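Kallikrein-10 (Homo sapiens, PDB 5LPE) is a secreted serine protease of the kallikrein subfamily with a tumour-suppressor role in breast and prostate cancer, and is inhibited by zinc ions. Local coordinates at residues L40-A43 / H44-N47; V105-P109 / R110-L114; K157-E160 / V161-G165; A174-D177 / R178-P182; M224-I227 / N228-R232. All coordinates share one frame; numbering follows the deposited sequence.

Interaction 1: L40-A43 / H44-N47. With ZN (zinc ion), chain F.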
loop_
_atom_site.group_PDB
_atom_site.type_symbol
_atom_site.label_atom_id
_atom_site.label_comp_id
_atom_site.label_asym_id
_atom_site.label_seq_id
_atom_site.Cartn_x
_atom_site.Cartn_y
_atom_site.Cartn_z
ATOM N N LEU A 40 -5.231 0.428 -5.947
ATOM C CA LEU A 40 -4.056 1.269 -6.038
ATOM C C LEU A 40 -2.869 0.543 -5.438
ATOM O O LEU A 40 -2.977 -0.092 -4.383
ATOM C CB LEU A 40 -4.240 2.608 -5.340
ATOM C CG LEU A 40 -3.032 3.557 -5.432
ATOM C CD1 LEU A 40 -3.254 4.718 -6.355
ATOM C CD2 LEU A 40 -2.776 4.097 -4.074
ATOM N N THR A 41 -1.733 0.665 -6.116
ATOM C CA THR A 41 -0.513 -0.007 -5.727
ATOM C C THR A 41 0.671 0.788 -6.268
ATOM O O THR A 41 0.507 1.798 -6.956
ATOM C CB THR A 41 -0.516 -1.452 -6.242
ATOM O OG1 THR A 41 0.685 -2.117 -5.829
ATOM C CG2 THR A 41 -0.629 -1.486 -7.756
ATOM N N ALA A 42 1.871 0.308 -5.962
ATOM C CA ALA A 42 3.078 0.965 -6.432
ATOM C C ALA A 42 3.256 0.725 -7.923
ATOM O O ALA A 42 3.035 -0.381 -8.416
ATOM C CB ALA A 42 4.290 0.454 -5.658
ATOM N N ALA A 43 3.662 1.775 -8.643
ATOM C CA ALA A 43 3.943 1.630 -10.068
ATOM C C ALA A 43 4.995 0.557 -10.347
ATOM O O ALA A 43 4.900 -0.141 -11.364
ATOM C CB ALA A 43 4.383 2.965 -10.658
ATOM N N HIS A 44 5.987 0.380 -9.457
ATOM C CA HIS A 44 7.048 -0.591 -9.740
ATOM C C HIS A 44 6.523 -2.011 -9.826
ATOM O O HIS A 44 7.292 -2.915 -10.169
ATOM C CB HIS A 44 8.173 -0.539 -8.694
ATOM C CG HIS A 44 7.817 -1.152 -7.372
ATOM N ND1 HIS A 44 7.789 -0.424 -6.200
ATOM C CD2 HIS A 44 7.487 -2.422 -7.033
ATOM C CE1 HIS A 44 7.444 -1.217 -5.202
ATOM N NE2 HIS A 44 7.251 -2.435 -5.681
ATOM N N CYS A 45 5.251 -2.224 -9.488
ATOM C CA CYS A 45 4.556 -3.495 -9.634
ATOM C C CYS A 45 3.959 -3.687 -11.021
ATOM O O CYS A 45 3.284 -4.697 -11.256
ATOM C CB CYS A 45 3.436 -3.599 -8.599
ATOM S SG CYS A 45 3.933 -3.364 -6.891
ATOM N N GLY A 46 4.180 -2.742 -11.934
ATOM C CA GLY A 46 3.480 -2.718 -13.205
ATOM C C GLY A 46 4.115 -3.496 -14.338
ATOM O O GLY A 46 3.840 -3.208 -15.504
ATOM N N ASN A 47 4.963 -4.478 -14.012
ATOM C CA ASN A 47 5.470 -5.397 -15.030
ATOM C C ASN A 47 4.329 -5.900 -15.904
ATOM O O ASN A 47 4.416 -5.859 -17.137
ATOM C CB ASN A 47 6.198 -6.580 -14.379
ATOM C CG ASN A 47 7.100 -6.162 -13.223
ATOM O OD1 ASN A 47 6.621 -5.895 -12.115
ATOM N ND2 ASN A 47 8.407 -6.117 -13.471
HETATM ZN ZN ZN F . 8.890 1.356 -6.302
#

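Interaction 2: V105-P109 / R110-L114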
loop_
_atom_site.group_PDB
_atom_site.type_symbol
_atom_site.label_atom_id
_atom_site.label_comp_id
_atom_site.label_asym_id
_atom_site.label_seq_id
_atom_site.Cartn_x
_atom_site.Cartn_y
_atom_site.Cartn_z
ATOM N N VAL A 105 -16.185 -5.102 -7.677
ATOM C CA VAL A 105 -16.384 -5.820 -6.430
ATOM C C VAL A 105 -17.835 -5.657 -5.987
ATOM O O VAL A 105 -18.490 -4.653 -6.291
ATOM C CB VAL A 105 -15.393 -5.279 -5.384
ATOM C CG1 VAL A 105 -15.938 -5.408 -3.993
ATOM C CG2 VAL A 105 -14.080 -5.997 -5.499
ATOM N N VAL A 106 -18.362 -6.665 -5.302
ATOM C CA VAL A 106 -19.636 -6.534 -4.605
ATOM C C VAL A 106 -19.303 -6.099 -3.185
ATOM O O VAL A 106 -18.748 -6.884 -2.415
ATOM C CB VAL A 106 -20.427 -7.850 -4.611
ATOM C CG1 VAL A 106 -21.852 -7.627 -4.116
ATOM C CG2 VAL A 106 -20.424 -8.500 -6.005
ATOM N N LEU A 107 -19.672 -4.871 -2.817
ATOM C CA LEU A 107 -19.256 -4.346 -1.520
ATOM C C LEU A 107 -19.941 -5.144 -0.421
ATOM O O LEU A 107 -21.168 -5.118 -0.298
ATOM C CB LEU A 107 -19.636 -2.872 -1.432
ATOM C CG LEU A 107 -19.205 -2.033 -0.228
ATOM C CD1 LEU A 107 -17.810 -1.432 -0.462
ATOM C CD2 LEU A 107 -20.229 -0.932 0.100
ATOM N N GLY A 108 -19.166 -5.874 0.370
ATOM C CA GLY A 108 -19.718 -6.599 1.489
ATOM C C GLY A 108 -19.179 -6.130 2.817
ATOM O O GLY A 108 -18.374 -5.205 2.891
ATOM N N PRO A 109 -19.481 -6.860 3.864
ATOM C CA PRO A 109 -18.856 -6.630 5.155
ATOM C C PRO A 109 -17.394 -6.998 5.009
ATOM O O PRO A 109 -16.486 -6.408 5.533
ATOM C CB PRO A 109 -19.495 -7.679 6.046
ATOM C CG PRO A 109 -20.301 -8.554 5.194
ATOM C CD PRO A 109 -20.082 -8.189 3.781
ATOM N N ARG A 110 -17.239 -8.074 4.275
ATOM C CA ARG A 110 -16.021 -8.747 3.900
ATOM C C ARG A 110 -15.026 -8.029 2.992
ATOM O O ARG A 110 -13.843 -8.215 3.104
ATOM C CB ARG A 110 -16.473 -9.996 3.212
ATOM C CG ARG A 110 -17.199 -9.652 1.948
ATOM C CD ARG A 110 -17.871 -10.886 1.505
ATOM N NE ARG A 110 -18.884 -11.205 2.491
ATOM C CZ ARG A 110 -19.432 -12.404 2.644
ATOM N NH1 ARG A 110 -20.377 -12.592 3.553
ATOM N NH2 ARG A 110 -19.031 -13.407 1.892
ATOM N N VAL A 111 -15.533 -7.267 2.049
ATOM C CA VAL A 111 -14.725 -6.517 1.130
ATOM C C VAL A 111 -15.274 -5.125 0.968
ATOM O O VAL A 111 -16.331 -4.984 0.502
ATOM C CB VAL A 111 -14.782 -7.196 -0.247
ATOM C CG1 VAL A 111 -14.069 -6.407 -1.296
ATOM C CG2 VAL A 111 -14.173 -8.554 -0.192
ATOM N N ARG A 112 -14.552 -4.095 1.310
ATOM C CA ARG A 112 -14.964 -2.710 1.130
ATOM C C ARG A 112 -13.787 -1.891 0.628
ATOM O O ARG A 112 -12.625 -2.210 0.879
ATOM C CB ARG A 112 -15.461 -2.047 2.428
ATOM C CG ARG A 112 -16.682 -2.622 3.089
ATOM C CD ARG A 112 -16.452 -2.890 4.580
ATOM N NE ARG A 112 -15.774 -1.794 5.272
ATOM C CZ ARG A 112 -15.467 -1.805 6.572
ATOM N NH1 ARG A 112 -15.784 -2.848 7.334
ATOM N NH2 ARG A 112 -14.843 -0.766 7.117
ATOM N N ALA A 113 -14.091 -0.779 -0.018
ATOM C CA ALA A 113 -13.019 0.162 -0.283
ATOM C C ALA A 113 -12.522 0.793 1.027
ATOM O O ALA A 113 -13.218 0.816 2.049
ATOM C CB ALA A 113 -13.474 1.242 -1.269
ATOM N N LEU A 114 -11.280 1.290 0.982
ATOM C CA LEU A 114 -10.652 2.081 2.041
ATOM C C LEU A 114 -10.819 3.568 1.732
ATOM O O LEU A 114 -10.432 4.027 0.649
ATOM C CB LEU A 114 -9.167 1.719 2.178
ATOM C CG LEU A 114 -8.399 1.694 3.509
ATOM C CD1 LEU A 114 -6.920 1.910 3.214
ATOM C CD2 LEU A 114 -8.938 2.604 4.608
#

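Interaction 3: K157-E160 / V161-G165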
loop_
_atom_site.group_PDB
_atom_site.type_symbol
_atom_site.label_atom_id
_atom_site.label_comp_id
_atom_site.label_asym_id
_atom_site.label_seq_id
_atom_site.Cartn_x
_atom_site.Cartn_y
_atom_site.Cartn_z
ATOM N N LYS A 157 12.753 14.194 7.426
ATOM C CA LYS A 157 13.979 14.779 7.941
ATOM C C LYS A 157 14.881 13.656 8.426
ATOM O O LYS A 157 15.990 13.474 7.915
ATOM C CB LYS A 157 13.651 15.772 9.071
ATOM C CG LYS A 157 12.929 17.037 8.612
ATOM C CD LYS A 157 11.750 17.361 9.511
ATOM C CE LYS A 157 12.121 18.402 10.542
ATOM N NZ LYS A 157 12.240 17.825 11.902
ATOM N N GLU A 158 14.405 12.903 9.423
ATOM C CA GLU A 158 15.174 11.798 9.978
ATOM C C GLU A 158 15.109 10.550 9.106
ATOM O O GLU A 158 15.733 9.536 9.444
ATOM C CB GLU A 158 14.687 11.520 11.394
ATOM C CG GLU A 158 15.665 10.750 12.276
ATOM C CD GLU A 158 15.100 9.422 12.688
ATOM O OE1 GLU A 158 13.870 9.256 12.560
ATOM O OE2 GLU A 158 15.867 8.540 13.118
ATOM N N CYS A 159 14.369 10.603 7.996
ATOM C CA CYS A 159 14.553 9.616 6.943
ATOM C C CYS A 159 15.708 9.968 6.024
ATOM O O CYS A 159 16.260 9.076 5.370
ATOM C CB CYS A 159 13.278 9.472 6.127
ATOM S SG CYS A 159 12.925 7.770 5.730
ATOM N N GLU A 160 16.081 11.247 5.964
ATOM C CA GLU A 160 17.297 11.645 5.275
ATOM C C GLU A 160 18.530 11.175 6.033
ATOM O O GLU A 160 19.618 11.109 5.454
ATOM C CB GLU A 160 17.315 13.168 5.096
ATOM C CG GLU A 160 18.049 13.669 3.857
ATOM C CD GLU A 160 19.546 13.853 4.066
ATOM O OE1 GLU A 160 20.263 13.991 3.053
ATOM O OE2 GLU A 160 20.012 13.867 5.229
ATOM N N VAL A 161 18.369 10.835 7.314
ATOM C CA VAL A 161 19.459 10.259 8.086
ATOM C C VAL A 161 19.723 8.826 7.645
ATOM O O VAL A 161 20.873 8.427 7.433
ATOM C CB VAL A 161 19.133 10.349 9.587
ATOM C CG1 VAL A 161 19.927 9.316 10.388
ATOM C CG2 VAL A 161 19.411 11.752 10.094
ATOM N N PHE A 162 18.672 8.033 7.479
ATOM C CA PHE A 162 18.874 6.656 7.059
ATOM C C PHE A 162 19.161 6.544 5.572
ATOM O O PHE A 162 19.824 5.589 5.147
ATOM C CB PHE A 162 17.656 5.821 7.406
ATOM C CG PHE A 162 17.445 5.671 8.861
ATOM C CD1 PHE A 162 16.727 6.624 9.576
ATOM C CD2 PHE A 162 17.976 4.579 9.530
ATOM C CE1 PHE A 162 16.536 6.487 10.929
ATOM C CE2 PHE A 162 17.790 4.434 10.890
ATOM C CZ PHE A 162 17.067 5.390 11.594
ATOM N N TYR A 163 18.676 7.498 4.780
ATOM C CA TYR A 163 18.819 7.486 3.324
ATOM C C TYR A 163 19.292 8.857 2.869
ATOM O O TYR A 163 18.528 9.624 2.269
ATOM C CB TYR A 163 17.498 7.113 2.650
ATOM C CG TYR A 163 16.897 5.830 3.165
ATOM C CD1 TYR A 163 17.457 4.605 2.841
ATOM C CD2 TYR A 163 15.775 5.842 3.979
ATOM C CE1 TYR A 163 16.921 3.432 3.310
ATOM C CE2 TYR A 163 15.230 4.662 4.453
ATOM C CZ TYR A 163 15.814 3.458 4.111
ATOM O OH TYR A 163 15.297 2.264 4.566
ATOM N N PRO A 164 20.543 9.207 3.158
ATOM C CA PRO A 164 21.041 10.538 2.782
ATOM C C PRO A 164 21.052 10.734 1.273
ATOM O O PRO A 164 21.675 9.974 0.536
ATOM C CB PRO A 164 22.455 10.563 3.369
ATOM C CG PRO A 164 22.815 9.135 3.565
ATOM C CD PRO A 164 21.560 8.401 3.851
ATOM N N GLY A 165 20.409 11.807 0.824
ATOM C CA GLY A 165 20.161 12.016 -0.581
ATOM C C GLY A 165 18.766 11.650 -1.027
ATOM O O GLY A 165 18.501 11.642 -2.233
#

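Interaction 4: A174-D177 / R178-P182. With SO4 (sulfate ion), chain D.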
loop_
_atom_site.group_PDB
_atom_site.type_symbol
_atom_site.label_atom_id
_atom_site.label_comp_id
_atom_site.label_asym_id
_atom_site.label_seq_id
_atom_site.Cartn_x
_atom_site.Cartn_y
_atom_site.Cartn_z
ATOM N N ALA A 174 7.804 5.621 7.616
ATOM C CA ALA A 174 7.022 5.026 8.688
ATOM C C ALA A 174 7.960 4.241 9.591
ATOM O O ALA A 174 8.529 3.234 9.169
ATOM C CB ALA A 174 5.942 4.128 8.114
ATOM N N GLY A 175 8.163 4.719 10.816
ATOM C CA GLY A 175 8.966 3.976 11.772
ATOM C C GLY A 175 8.196 2.806 12.346
ATOM O O GLY A 175 7.092 2.974 12.872
ATOM N N LEU A 176 8.802 1.628 12.300
ATOM C CA LEU A 176 8.249 0.404 12.863
ATOM C C LEU A 176 8.825 0.212 14.249
ATOM O O LEU A 176 9.987 0.528 14.486
ATOM C CB LEU A 176 8.611 -0.797 11.998
ATOM C CG LEU A 176 7.780 -2.070 12.022
ATOM C CD1 LEU A 176 6.352 -1.758 11.675
ATOM C CD2 LEU A 176 8.361 -3.033 11.000
ATOM N N ASP A 177 8.034 -0.304 15.172
ATOM C CA ASP A 177 8.567 -0.427 16.516
ATOM C C ASP A 177 9.621 -1.535 16.577
ATOM O O ASP A 177 9.599 -2.491 15.793
ATOM C CB ASP A 177 7.430 -0.642 17.513
ATOM C CG ASP A 177 6.363 0.451 17.403
ATOM O OD1 ASP A 177 6.628 1.485 16.727
ATOM O OD2 ASP A 177 5.262 0.276 17.982
ATOM N N ARG A 178 10.571 -1.365 17.510
ATOM C CA ARG A 178 11.735 -2.241 17.644
ATOM C C ARG A 178 11.317 -3.689 17.829
ATOM O O ARG A 178 10.241 -3.987 18.355
ATOM C CB ARG A 178 12.592 -1.826 18.848
ATOM C CG ARG A 178 13.486 -0.624 18.616
ATOM C CD ARG A 178 14.461 -0.820 17.452
ATOM N NE ARG A 178 15.600 -1.644 17.829
ATOM C CZ ARG A 178 16.640 -1.195 18.522
ATOM N NH1 ARG A 178 16.675 0.077 18.912
ATOM N NH2 ARG A 178 17.643 -2.014 18.826
ATOM N N GLY A 179 12.168 -4.605 17.386
ATOM C CA GLY A 179 11.801 -5.993 17.498
ATOM C C GLY A 179 10.814 -6.488 16.464
ATOM O O GLY A 179 10.556 -7.692 16.417
ATOM N N GLN A 180 10.269 -5.609 15.624
ATOM C CA GLN A 180 9.345 -6.002 14.570
ATOM C C GLN A 180 10.088 -6.293 13.272
ATOM O O GLN A 180 11.029 -5.585 12.903
ATOM C CB GLN A 180 8.312 -4.899 14.348
ATOM C CG GLN A 180 7.447 -4.646 15.555
ATOM C CD GLN A 180 6.553 -5.817 15.861
ATOM O OE1 GLN A 180 6.186 -6.576 14.962
ATOM N NE2 GLN A 180 6.189 -5.977 17.129
ATOM N N ASP A 181 9.668 -7.346 12.579
ATOM C CA ASP A 181 10.392 -7.688 11.359
ATOM C C ASP A 181 9.825 -6.854 10.221
ATOM O O ASP A 181 8.645 -7.009 9.871
ATOM C CB ASP A 181 10.308 -9.185 11.049
ATOM C CG ASP A 181 11.128 -9.582 9.817
ATOM O OD1 ASP A 181 12.095 -8.879 9.479
ATOM O OD2 ASP A 181 10.795 -10.600 9.174
ATOM N N PRO A 182 10.627 -5.945 9.644
ATOM C CA PRO A 182 10.127 -5.106 8.536
ATOM C C PRO A 182 9.626 -5.904 7.360
ATOM O O PRO A 182 8.748 -5.443 6.632
ATOM C CB PRO A 182 11.354 -4.268 8.148
ATOM C CG PRO A 182 12.525 -5.052 8.641
ATOM C CD PRO A 182 12.061 -5.732 9.897
HETATM S S SO4 D . 15.881 -4.585 16.143
HETATM O O1 SO4 D . 15.898 -6.065 16.085
HETATM O O2 SO4 D . 16.926 -4.045 15.245
HETATM O O3 SO4 D . 14.554 -4.091 15.711
HETATM O O4 SO4 D . 16.145 -4.142 17.530
#

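Interaction 5: M224-I227 / N228-R232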
loop_
_atom_site.group_PDB
_atom_site.type_symbol
_atom_site.label_atom_id
_atom_site.label_comp_id
_atom_site.label_asym_id
_atom_site.label_seq_id
_atom_site.Cartn_x
_atom_site.Cartn_y
_atom_site.Cartn_z
ATOM N N MET A 224 -4.280 13.082 -4.505
ATOM C CA MET A 224 -5.734 12.949 -4.614
ATOM C C MET A 224 -6.280 13.496 -5.936
ATOM O O MET A 224 -7.245 12.949 -6.486
ATOM C CB MET A 224 -6.415 13.633 -3.432
ATOM C CG MET A 224 -6.182 12.895 -2.137
ATOM S SD MET A 224 -6.466 11.166 -2.454
ATOM C CE MET A 224 -8.254 11.174 -2.664
ATOM N N SER A 225 -5.690 14.578 -6.454
ATOM C CA SER A 225 -6.143 15.118 -7.732
ATOM C C SER A 225 -6.107 14.055 -8.814
ATOM O O SER A 225 -7.096 13.837 -9.521
ATOM C CB SER A 225 -5.287 16.319 -8.138
ATOM O OG SER A 225 -5.536 17.431 -7.292
ATOM N N TRP A 226 -4.965 13.378 -8.954
ATOM C CA TRP A 226 -4.818 12.345 -9.975
ATOM C C TRP A 226 -5.691 11.134 -9.669
ATOM O O TRP A 226 -6.378 10.634 -10.559
ATOM C CB TRP A 226 -3.342 11.945 -10.100
ATOM C CG TRP A 226 -3.089 10.790 -11.004
ATOM C CD1 TRP A 226 -3.125 10.795 -12.369
ATOM C CD2 TRP A 226 -2.736 9.455 -10.618
ATOM N NE1 TRP A 226 -2.828 9.546 -12.856
ATOM C CE2 TRP A 226 -2.585 8.703 -11.802
ATOM C CE3 TRP A 226 -2.545 8.823 -9.392
ATOM C CZ2 TRP A 226 -2.257 7.349 -11.790
ATOM C CZ3 TRP A 226 -2.210 7.478 -9.389
ATOM C CH2 TRP A 226 -2.075 6.759 -10.580
ATOM N N ILE A 227 -5.700 10.662 -8.414
ATOM C CA ILE A 227 -6.399 9.415 -8.086
ATOM C C ILE A 227 -7.891 9.540 -8.364
ATOM O O ILE A 227 -8.519 8.627 -8.908
ATOM C CB ILE A 227 -6.141 9.008 -6.624
ATOM C CG1 ILE A 227 -4.685 8.641 -6.424
ATOM C CG2 ILE A 227 -7.021 7.817 -6.233
ATOM C CD1 ILE A 227 -4.415 8.069 -5.066
ATOM N N ASN A 228 -8.482 10.666 -7.991
ATOM C CA ASN A 228 -9.897 10.856 -8.253
ATOM C C ASN A 228 -10.172 10.994 -9.738
ATOM O O ASN A 228 -11.272 10.660 -10.199
ATOM C CB ASN A 228 -10.404 12.072 -7.481
ATOM C CG ASN A 228 -10.713 11.738 -6.042
ATOM O OD1 ASN A 228 -11.256 10.668 -5.753
ATOM N ND2 ASN A 228 -10.353 12.637 -5.125
ATOM N N LYS A 229 -9.181 11.450 -10.502
ATOM C CA LYS A 229 -9.404 11.702 -11.918
ATOM C C LYS A 229 -9.378 10.417 -12.739
ATOM O O LYS A 229 -10.207 10.254 -13.639
ATOM C CB LYS A 229 -8.382 12.711 -12.445
ATOM C CG LYS A 229 -8.610 13.082 -13.902
ATOM C CD LYS A 229 -7.956 14.406 -14.254
ATOM C CE LYS A 229 -6.511 14.236 -14.732
ATOM N NZ LYS A 229 -5.789 15.549 -14.686
ATOM N N VAL A 230 -8.469 9.484 -12.455
ATOM C CA VAL A 230 -8.473 8.260 -13.257
ATOM C C VAL A 230 -9.611 7.345 -12.818
ATOM O O VAL A 230 -10.277 6.722 -13.652
ATOM C CB VAL A 230 -7.095 7.540 -13.246
ATOM C CG1 VAL A 230 -6.027 8.326 -12.510
ATOM C CG2 VAL A 230 -7.184 6.149 -12.716
ATOM N N ILE A 231 -9.878 7.276 -11.512
ATOM C CA ILE A 231 -11.042 6.544 -11.042
ATOM C C ILE A 231 -12.337 7.151 -11.598
ATOM O O ILE A 231 -13.395 6.505 -11.547
ATOM C CB ILE A 231 -10.972 6.484 -9.499
ATOM C CG1 ILE A 231 -9.675 5.796 -9.078
ATOM C CG2 ILE A 231 -12.111 5.672 -8.878
ATOM C CD1 ILE A 231 -9.540 5.719 -7.603
ATOM N N ARG A 232 -12.306 8.388 -12.114
ATOM C CA ARG A 232 -13.507 9.090 -12.565
ATOM C C ARG A 232 -14.472 9.304 -11.407
ATOM O O ARG A 232 -15.502 9.940 -11.601
ATOM C CB ARG A 232 -14.236 8.390 -13.726
ATOM C CG ARG A 232 -14.166 9.143 -15.061
ATOM C CD ARG A 232 -13.103 8.572 -16.012
ATOM N NE ARG A 232 -12.808 7.155 -15.777
ATOM C CZ ARG A 232 -13.635 6.146 -16.051
ATOM N NH1 ARG A 232 -14.825 6.381 -16.568
ATOM N NH2 ARG A 232 -13.283 4.895 -15.802
#

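Interaction 1: L40-A43 / H44-N47
Ala-42 and Ala-43 hand the chain from the end of strand 38-41 into a short 3-10 turn, in which Cys-45 N bonds to Ala-42 O at 3.1 Å and Gly-46 N to Ala-43 O at 2.8 Å. This is the Thr-Ala-Ala-His-Cys motif that carries the charge-relay histidine in the trypsin-like fold, and His-44 is assigned that role by similarity. The methyl of Ala-42 lies under one face of the His-44 imidazole as a CH-pi contact, CB standing 3.9 Å from the ring centroid and shifted toward the rim. A small residue suits this place because a methyl is enough to fill the space under the imidazole, and a bulkier side chain would probably push the ring from its position. With CG set between the backbone N and the carbonyl carbon (chi1 75°), the imidazole is kept over Ala-42 and not swung away from the turn. Its two nitrogens are both engaged: NE2 is hydrogen-bonded to Ser-187 OG, while ND1 binds zinc, whose other ligands are Asp-92 and Asp-95. Since Asp-95 is the charge-relay aspartate by similarity, the metal sits between members of the triad, consistent with zinc inhibition. The Cys-45 side chain is turned back toward the strand and joined by a disulfide to Cys-29, which ties the histidine loop to strand 26-35. Thr-41 gives its hydroxyl to a hydrogen bond with Ala-30 O, and OG1 also lies beside the disulfide sulfur, 3.6 Å from Cys-45 SG.

Interaction 2: V105-P109 / R110-L114
Gly-108 N donates to Val-111 O at 3.0 Å, a backbone bond that closes the chain's reversal at Pro-109 and Arg-110. Proline fits at this bend because its ring already holds phi near the value needed. Glycine is equally apt before it, since a CB on residue 108 would run into Pro-109 CD and Arg-110 CG. The loop belongs to the linker that leads from the first beta barrel of the trypsin-like fold to the second. On its inner side Val-105 and Val-111 meet methyl to methyl through their CG1 atoms, and Val-111 also packs on Leu-33 and Gln-66 of the barrel. On the outer side Leu-107 reaches over from the other limb, laying CD1 3.5 Å from Arg-112 CA and 3.8 Å from Arg-112 CB. Bends at chi2 (129°) and chi3 carry CG and CD of Arg-112 alongside the carbonyls of Gly-108 and Pro-109. An alanine in place of Arg-112 would probably strip the cover from those two carbonyls and thin the packing against Leu-107 CD1 and Pro-16. Arg-110, by contrast, runs alongside the proline, and CD of Pro-109 lies at the edge of its guanidinium, 3.5 Å from Arg-110 NE; its NH2 makes a long, weak ion pair with Glu-65. With one backbone bond and otherwise mostly hydrocarbon contacts, the chain within the turn itself depends on shape more than on charge.

Interaction 3: K157-E160 / V161-G165
A bend at chi2 (-86°) folds the Glu-160 side chain forward along the chain, so that OE1 accepts a hydrogen bond from Gly-165 N at 3.1 Å, the amide meeting it from above the carboxylate plane. Glu-158 extends first, with CG opposite the backbone N, and then bends to bring its carboxylate to Phe-162. There OE2 lies at the rim of the ring, near CE1, the carboxylate and ring planes standing 77° apart. The approach suits an anion, because the hydrogens at an aromatic edge carry slight positive charge. Glu-160 and Phe-162 lie on the short, weakly bonded helix 159-162, with Glu-158 just before it; in this trypsin-like fold the helix sits at the surface, on the connection between strands 147-153 and 171-176 of the second barrel. Its turn is closed by Tyr-163 N bonding to Cys-159 O at 2.9 Å. Cys-159 forms a disulfide with Cys-173, and its SG also meets the edge of the Tyr-163 ring, 3.9 Å from CD2. The same tyrosine makes an edge-to-face contact with Trp-203 and bonds through its hydroxyl to Pro-214 O. An alanine in place of Glu-160 is likely to leave the Gly-165 amide without its side-chain acceptor. Gly-165 itself has positive phi (100°), a conformation in which a side chain would press on the preceding carbonyl. Just before it, Pro-164 presents its CA to Glu-160 O in a CA-H...O contact.

Interaction 4: A174-D177 / R178-P182
Asp-177 to Gln-180 form a type II beta turn, closed by Gln-180 N bonding to Asp-177 O at 3.2 Å, as the chain leaves strand 171-176 of the second barrel of the trypsin-like fold. Gly-179 occupies the third position with positive phi (78°), where a side chain would crowd the carbonyl before it. Leu-176 packs against what follows the turn: its CG lies 3.7 Å from Gln-180 CB, the two side chains crossing at about a right angle, and CD2 reaches Pro-182 CA at the same distance. The leucine also meets Ser-149 and Ile-151 of strand 147-153, so a branched apolar residue fills the angle between strand and loop. Asp-181, turned away, bonds to Gly-209 N; in trypsin-like relatives this position lies at the base of the primary specificity pocket. Outside, Arg-178 bends at chi2 (-58°) and again at chi3 to turn one edge of its guanidinium to a sulfate, probably from the crystallisation liquor, which Ser-210 and Ala-211 also bind. Gly-179 N donates to sulfate O3 at 3.0 Å. Sulfate O4 lies at the guanidinium edge, near its plane, and takes bonds from both Arg-178 NE at 2.6 Å and NH2 at 2.9 Å.

Interaction 5: M224-I227 / N228-R232
Val-230 lays its CG1 methyl over one face of the Trp-226 indole, one turn back along the C-terminal helix 224-230 that is a hallmark of the trypsin-like fold. The methyl sits over the pyrrole ring, 3.6 Å from its centroid and 18° off the ring normal, a CH-pi contact. Trp-226 reaches this position with CG opposite the backbone N (chi1 174°), and its indole also meets the ring of His-76 edge to face. A different relation holds on the buried side, where Ile-227 and Ile-231 lie alongside each other and point the same way, with CG2 of the first 3.6 Å from CD1 of the second. Both suit the wall of the first barrel: Ile-227 packs on Leu-40, Ile-231 on Trp-38, Leu-98 and Val-34. The third pair crosses obliquely, the Met-224 methyl CE coming 3.6 Å from Asn-228 ND2, while the Met-224 side chain also packs on Leu-116 and Pro-117 of the linker. Backbone bonds keep these pairs in step. Asn-228 N bonds to Met-224 O, Ile-231 N to Ile-227 O, and Val-230 N to Trp-226 O, the last at 3.0 Å. Beyond the helix Arg-232 takes a positive phi, and its NE turns back to Val-230 O in a weak hydrogen bond of 3.3 Å.

The five contacts follow one another along the chain and are spread over the two barrels of the fold. Interaction 1 leaves a strand of the first barrel, and interaction 2 lies in the linker between barrels. Interaction 3 lies on the helix before strand 171-176 of the second barrel; interaction 4, its centre about 17 Å away, takes in that strand's end and the loop after it. Interaction 5 is the C-terminal helix, which returns to the first barrel: Ile-227 CD1 touches Leu-40 CD1 at 3.8 Å, linking interactions 1 and 5 directly. The others do not touch, and interactions 2 and 3, with centres about 38 Å apart, lie on opposite sides of the molecule. Only interaction 1 holds a residue of the zinc-bound catalytic centre.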